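Local coordinates for Alpha/beta hydrolase family protein (Bacillus anthracis, PDB 3OOS) that is probably a hydrolase of the alpha/beta-hydrolase fold, whose natural substrate and exact reaction are not established, at residues R147-S150 / I151-L155. Numbering follows the deposited sequence. Where two conformers were deposited one is given.
Sequences RIVS and IMNAL
Ile151 lies across the side chain of Arg147, one turn back along the helix, at about a right angle. Its CG1 sits over one face of the guanidinium, offset toward the rim, 3.7 Å from Arg147 NE. The arginine chain leaves with CG anti to the backbone N (chi1 -177°) and bends at chi2 (51°), which carries NE over the isoleucine. Beyond this apolar bed, NH2 makes a salt bridge to Glu171 of helix 162-176, and NH1 hydrogen-bonds a glycerol probably left from crystallisation. Apolar contacts continue on the neighbouring side: Ile148 CD1 meets Ile151 CD1 at 4.1 Å, and Ile148 CG2 meets the selenomethionine methyl CE of Met152 at 4.0 Å. A bend at chi3 (-57°) brings that methyl back beside Ile148 and Val149. Helix 145-155 belongs to the helical insertion between strands 116-122 and 224-229, consistent with the cap of alpha/beta-hydrolases, and packs Ile148 on Trp172 and Met175 of helix 162-176. Val149 and Asn153 lie side by side, pointing the same way, with Val149 CG1 3.6 Å from Asn153 ND2. Four i to i+4 backbone hydrogen bonds run through this part: Ile151 N to Arg147 O (2.9 Å), Met152 N to Ile148 O, Asn153 N to Val149 O, and Ala154 N to Ser150 O (3.1 Å).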
ATOM      1  N   ARG A 147       8.257  13.992  17.335  1.00 15.44           N
ATOM      2  CA  ARG A 147       8.932  14.415  16.111  1.00 15.21           C
ATOM      3  C   ARG A 147       8.108  14.037  14.886  1.00 14.92           C
ATOM      4  O   ARG A 147       7.978  14.831  13.952  1.00 14.98           O
ATOM      5  CB  ARG A 147      10.350  13.828  16.019  1.00 15.13           C
ATOM      6  CG  ARG A 147      11.155  14.284  14.791  1.00 15.06           C
ATOM      7  CD  ARG A 147      11.167  15.802  14.641  1.00 15.02           C
ATOM      8  NE  ARG A 147      11.826  16.226  13.407  1.00 14.93           N
ATOM      9  CZ  ARG A 147      11.724  17.442  12.875  1.00 15.80           C
ATOM     10  NH1 ARG A 147      10.981  18.378  13.460  1.00 16.74           N
ATOM     11  NH2 ARG A 147      12.364  17.724  11.751  1.00 15.95           N
ATOM     12  N   ILE A 148       7.544  12.830  14.907  1.00 14.79           N
ATOM     13  CA  ILE A 148       6.757  12.318  13.786  1.00 14.68           C
ATOM     14  C   ILE A 148       5.468  13.119  13.575  1.00 14.58           C
ATOM     15  O   ILE A 148       5.088  13.399  12.436  1.00 14.58           O
ATOM     16  CB  ILE A 148       6.492  10.790  13.927  1.00 14.76           C
ATOM     17  CG1 ILE A 148       7.799  10.004  13.716  1.00 15.22           C
ATOM     18  CG2 ILE A 148       5.398  10.310  12.966  1.00 14.98           C
ATOM     19  CD1 ILE A 148       8.506  10.293  12.405  1.00 15.97           C
ATOM     20  N   VAL A 149       4.814  13.508  14.667  1.00 14.55           N
ATOM     21  CA  VAL A 149       3.638  14.380  14.577  1.00 14.74           C
ATOM     22  C   VAL A 149       4.007  15.686  13.860  1.00 14.71           C
ATOM     23  O   VAL A 149       3.295  16.126  12.946  1.00 15.09           O
ATOM     24  CB  VAL A 149       3.024  14.674  15.971  1.00 14.82           C
ATOM     25  CG1 VAL A 149       2.013  15.821  15.898  1.00 15.30           C
ATOM     26  CG2 VAL A 149       2.356  13.423  16.530  1.00 15.19           C
ATOM     27  N   SER A 150       5.131  16.278  14.268  1.00 14.69           N
ATOM     28  CA  SER A 150       5.608  17.526  13.680  0.50 14.65           C
ATOM     29  C   SER A 150       5.936  17.373  12.195  1.00 14.46           C
ATOM     30  O   SER A 150       5.566  18.223  11.383  1.00 14.65           O
ATOM     31  CB  SER A 150       6.825  18.052  14.441  0.50 14.78           C
ATOM     32  OG  SER A 150       7.252  19.289  13.905  0.50 14.94           O
ATOM     33  N   ILE A 151       6.622  16.286  11.845  1.00 14.15           N
ATOM     34  CA  ILE A 151       6.972  16.009  10.448  1.00 13.87           C
ATOM     35  C   ILE A 151       5.714  15.822   9.592  1.00 14.14           C
ATOM     36  O   ILE A 151       5.597  16.415   8.518  1.00 13.96           O
ATOM     37  CB  ILE A 151       7.909  14.776  10.304  1.00 13.73           C
ATOM     38  CG1 ILE A 151       9.270  15.059  10.950  1.00 13.27           C
ATOM     39  CG2 ILE A 151       8.104  14.421   8.833  1.00 13.66           C
ATOM     40  CD1 ILE A 151      10.190  13.833  11.045  1.00 13.42           C
HETATM   41  N   MSE A 152       4.780  15.009  10.080  1.00 14.44           N
HETATM   42  CA  MSE A 152       3.555  14.716   9.331  1.00 14.88           C
HETATM   43  C   MSE A 152       2.726  15.969   9.097  1.00 15.09           C
HETATM   44  O   MSE A 152       2.211  16.183   7.996  1.00 15.14           O
HETATM   45  CB  MSE A 152       2.708  13.671  10.046  1.00 14.99           C
HETATM   46  CG  MSE A 152       3.281  12.273  10.002  1.00 16.00           C
HETATM   47 SE   MSE A 152       2.022  10.974  10.703  0.70 18.42          SE
HETATM   48  CE  MSE A 152       1.726  11.709  12.483  1.00 19.02           C
ATOM     49  N   ASN A 153       2.606  16.797  10.134  1.00 15.32           N
ATOM     50  CA  ASN A 153       1.844  18.036  10.025  1.00 15.77           C
ATOM     51  C   ASN A 153       2.443  18.972   8.982  1.00 15.74           C
ATOM     52  O   ASN A 153       1.713  19.570   8.192  1.00 15.94           O
ATOM     53  CB  ASN A 153       1.716  18.727  11.387  1.00 16.24           C
ATOM     54  CG  ASN A 153       0.806  17.970  12.347  1.00 17.20           C
ATOM     55  OD1 ASN A 153       0.090  17.043  11.952  1.00 19.16           O
ATOM     56  ND2 ASN A 153       0.836  18.361  13.618  1.00 18.21           N
ATOM     57  N   ALA A 154       3.771  19.068   8.962  1.00 15.68           N
ATOM     58  CA  ALA A 154       4.456  19.936   8.013  1.00 15.83           C
ATOM     59  C   ALA A 154       4.393  19.398   6.581  1.00 16.06           C
ATOM     60  O   ALA A 154       4.227  20.166   5.633  1.00 15.91           O
ATOM     61  CB  ALA A 154       5.893  20.171   8.446  1.00 15.81           C
ATOM     62  N   LEU A 155       4.514  18.083   6.425  1.00 16.24           N
ATOM     63  CA  LEU A 155       4.408  17.478   5.095  1.00 16.90           C
ATOM     64  C   LEU A 155       2.994  17.591   4.511  1.00 17.62           C
ATOM     65  O   LEU A 155       2.833  17.712   3.291  1.00 17.74           O
ATOM     66  CB  LEU A 155       4.893  16.024   5.101  1.00 16.80           C
ATOM     67  CG  LEU A 155       6.405  15.802   5.234  1.00 16.90           C
ATOM     68  CD1 LEU A 155       6.710  14.321   5.395  1.00 17.86           C
ATOM     69  CD2 LEU A 155       7.176  16.376   4.044  1.00 17.51           C
TER